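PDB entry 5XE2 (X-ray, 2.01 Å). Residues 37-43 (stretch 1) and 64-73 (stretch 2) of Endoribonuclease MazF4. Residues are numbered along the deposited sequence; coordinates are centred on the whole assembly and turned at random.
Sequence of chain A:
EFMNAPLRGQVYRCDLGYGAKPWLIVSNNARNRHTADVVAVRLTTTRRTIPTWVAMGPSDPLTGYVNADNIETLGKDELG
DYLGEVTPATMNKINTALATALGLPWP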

# COMPACT_ATOMS: atom_id res chain seq x y z
N ASP A 37 -8.34 -6.69 -8.82
CA ASP A 37 -8.30 -6.14 -7.47
C ASP A 37 -7.88 -4.68 -7.47
O ASP A 37 -7.56 -4.11 -8.51
N VAL A 38 -7.91 -4.08 -6.28
CA VAL A 38 -7.54 -2.69 -6.06
C VAL A 38 -6.72 -2.60 -4.77
O VAL A 38 -6.68 -3.55 -3.99
N VAL A 39 -6.10 -1.45 -4.57
CA VAL A 39 -5.45 -1.13 -3.31
C VAL A 39 -6.24 0.00 -2.65
O VAL A 39 -6.68 0.94 -3.32
N ALA A 40 -6.42 -0.14 -1.34
CA ALA A 40 -7.20 0.79 -0.55
C ALA A 40 -6.60 1.03 0.83
O ALA A 40 -5.78 0.24 1.32
N VAL A 41 -7.02 2.14 1.43
CA VAL A 41 -6.67 2.49 2.80
C VAL A 41 -7.92 2.65 3.65
O VAL A 41 -9.01 3.01 3.15
N ARG A 42 -7.75 2.39 4.94
CA ARG A 42 -8.86 2.27 5.87
C ARG A 42 -9.40 3.64 6.28
O ARG A 42 -8.64 4.58 6.52
N LEU A 43 -10.72 3.75 6.33
CA LEU A 43 -11.38 4.87 6.99
C LEU A 43 -11.78 4.42 8.38
O LEU A 43 -12.28 3.30 8.55
N GLY A 64 -14.92 11.32 9.87
CA GLY A 64 -13.83 10.44 10.30
C GLY A 64 -12.50 10.72 9.62
O GLY A 64 -12.23 11.85 9.18
N TYR A 65 -11.65 9.69 9.58
CA TYR A 65 -10.23 9.85 9.27
C TYR A 65 -9.75 8.73 8.38
O TYR A 65 -10.20 7.60 8.52
N VAL A 66 -8.82 9.05 7.48
CA VAL A 66 -8.16 8.06 6.64
C VAL A 66 -6.85 7.65 7.33
O VAL A 66 -6.03 8.51 7.65
N ASN A 67 -6.69 6.35 7.57
CA ASN A 67 -5.41 5.80 8.06
C ASN A 67 -4.57 5.29 6.87
O ASN A 67 -4.74 4.15 6.41
N ALA A 68 -3.66 6.14 6.39
CA ALA A 68 -2.79 5.80 5.25
C ALA A 68 -1.69 4.80 5.58
O ALA A 68 -1.04 4.30 4.66
N ASP A 69 -1.47 4.51 6.87
CA ASP A 69 -0.58 3.41 7.26
C ASP A 69 -1.16 2.02 6.97
O ASP A 69 -0.40 1.07 6.82
N ASN A 70 -2.49 1.91 6.90
CA ASN A 70 -3.15 0.63 6.70
C ASN A 70 -3.56 0.50 5.24
O ASN A 70 -4.68 0.84 4.85
N ILE A 71 -2.62 0.00 4.44
CA ILE A 71 -2.78 -0.16 3.00
C ILE A 71 -3.00 -1.64 2.72
O ILE A 71 -2.20 -2.48 3.16
N GLU A 72 -4.06 -1.97 1.99
CA GLU A 72 -4.38 -3.37 1.66
C GLU A 72 -4.86 -3.54 0.23
O GLU A 72 -5.36 -2.61 -0.39
N THR A 73 -4.69 -4.75 -0.28
CA THR A 73 -5.18 -5.13 -1.58
C THR A 73 -6.54 -5.82 -1.39
O THR A 73 -6.64 -6.81 -0.66

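Residues 37-43 form a strand that is paired, antiparallel, along one edge with the strands 65-67 and 70-73 of the second stretch in turn, which are separated by a corner at Ala68 and Asp69. The backbone donors and acceptors are best satisfied around the pairing of Ala40 with Glu72. There, Ala40 N donates to Glu72 O and Glu72 N donates to Ala40 O, both at 2.9 Å and nearly straight. Farther along, Asn67 N reaches Arg42 O at 2.8 Å, whereas the bond from Arg42 N to Asn70 O is weak, 3.4 Å long and bent to 140°. The carbonyls also receive CA-H...O contacts, among them Val39 CA to Glu72 O and Val41 CA to Asn70 O, each 3.3 Å.

Val39, Val41 and Leu43 share one face of the sheet with Val66, Ile71 and Thr73, and their packing is largely apolar. Val39 (t) sets CG1 3.3 Å from CG2 of Ile71, whose chi1 is m and chi2 t, while Val39 CG2 lies 3.8 Å from Thr73 OG1. Val41 (m) bridges the corner: its CG1 is 3.6 Å from Ile71 CG1 and its CG2 is 3.5 Å from CG1 of Val66 (t), so one side chain packs against both strands. Leu43, with chi1 between wells at -99°, brings CD1 to 3.8 Å from Val66 CG2. Thr73 (m) turns its methyl CG2 to Asp37 OD2, 3.6 Å away, a contact without a hydrogen bond; Thr73 OG1 and Asp37 OD1 are satisfied elsewhere in the structure.

Ala40, Arg42, Asn67 and Glu72 occupy the other face. Arg42, extended through chi1 and chi2 (both t) before chi3 turns to p, lies close to two asparagines without hydrogen bonding to either side chain. Its NE is 3.0 Å from Asn70 OD1, but the angle is poor; its NH2 is 3.5 Å from Asn67 ND2, and both atoms are donors. Proximity here therefore does not amount to polar pairing.

Both asparagines have hydrogen-bonding partners within their own stretch. Asn70 (t) leaves its CA sideways, yet its end approaches the first strand, and its ND2 donates to Glu72 OE2 at 3.1 Å; Asn70 ND2 is hydrogen-bonded elsewhere in the structure as well. Asn67 (t) uses OD1 to accept a weak bond of 3.0 Å from Asp69 N, inside the type I turn from Asn67 to Asn70, which is closed by Asn70 N to Asn67 O at 3.2 Å. The CA-to-CB bonds of Val38 and Tyr65 point away from the opposing stretch.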

# COMPACT_ATOMS: atom_id res chain seq x y z
CB ASP A 37 -7.39 -7.01 -6.57
CG ASP A 37 -5.99 -7.22 -7.13
OD1 ASP A 37 -5.48 -6.39 -7.92
OD2 ASP A 37 -5.37 -8.23 -6.75
CB VAL A 38 -8.78 -1.78 -5.91
CG1 VAL A 38 -9.63 -1.80 -7.18
CG2 VAL A 38 -9.62 -2.15 -4.68
CB VAL A 39 -3.97 -0.75 -3.49
CG1 VAL A 39 -3.35 -0.32 -2.16
CG2 VAL A 39 -3.21 -1.94 -4.05
CB ALA A 40 -8.62 0.25 -0.42
CB VAL A 41 -5.83 3.78 2.90
CG1 VAL A 41 -4.43 3.55 2.33
CG2 VAL A 41 -6.51 4.96 2.22
CB ARG A 42 -8.41 1.49 7.11
CG ARG A 42 -9.53 0.90 7.94
CD ARG A 42 -9.02 -0.06 9.01
NE ARG A 42 -8.00 0.54 9.91
CZ ARG A 42 -7.82 0.23 11.21
NH1 ARG A 42 -8.58 -0.68 11.84
NH2 ARG A 42 -6.88 0.86 11.90
CB LEU A 43 -12.63 5.34 6.25
CG LEU A 43 -12.49 6.56 5.35
CD1 LEU A 43 -11.86 6.15 4.02
CD2 LEU A 43 -13.86 7.19 5.14
CB TYR A 65 -9.39 9.84 10.57
CG TYR A 65 -9.83 10.89 11.56
CD1 TYR A 65 -10.94 10.66 12.39
CD2 TYR A 65 -9.17 12.12 11.67
CE1 TYR A 65 -11.38 11.62 13.28
CE2 TYR A 65 -9.60 13.09 12.58
CZ TYR A 65 -10.71 12.83 13.38
OH TYR A 65 -11.18 13.75 14.29
CB VAL A 66 -7.90 8.60 5.21
CG1 VAL A 66 -6.99 7.67 4.41
CG2 VAL A 66 -9.22 8.82 4.49
CB ASN A 67 -5.67 4.69 9.08
CG ASN A 67 -4.40 4.01 9.57
OD1 ASN A 67 -3.28 4.45 9.28
ND2 ASN A 67 -4.56 2.91 10.29
CB ALA A 68 -2.18 7.06 4.64
CB ASP A 69 -0.19 3.50 8.75
CG ASP A 69 0.78 4.63 9.04
OD1 ASP A 69 1.64 4.92 8.18
OD2 ASP A 69 0.69 5.24 10.12
CB ASN A 70 -4.33 0.51 7.67
CG ASN A 70 -5.00 -0.87 7.67
OD1 ASN A 70 -6.05 -1.00 8.27
ND2 ASN A 70 -4.40 -1.89 7.04
CB ILE A 71 -1.55 0.37 2.23
CG1 ILE A 71 -1.27 1.85 2.56
CG2 ILE A 71 -1.76 0.25 0.72
CD1 ILE A 71 0.18 2.27 2.37
CB GLU A 72 -5.42 -3.92 2.64
CG GLU A 72 -4.87 -4.03 4.05
CD GLU A 72 -5.76 -4.79 5.01
OE1 GLU A 72 -6.62 -5.57 4.56
OE2 GLU A 72 -5.59 -4.59 6.24
CB THR A 73 -4.18 -6.06 -2.29
OG1 THR A 73 -2.91 -5.40 -2.41
CG2 THR A 73 -4.67 -6.45 -3.69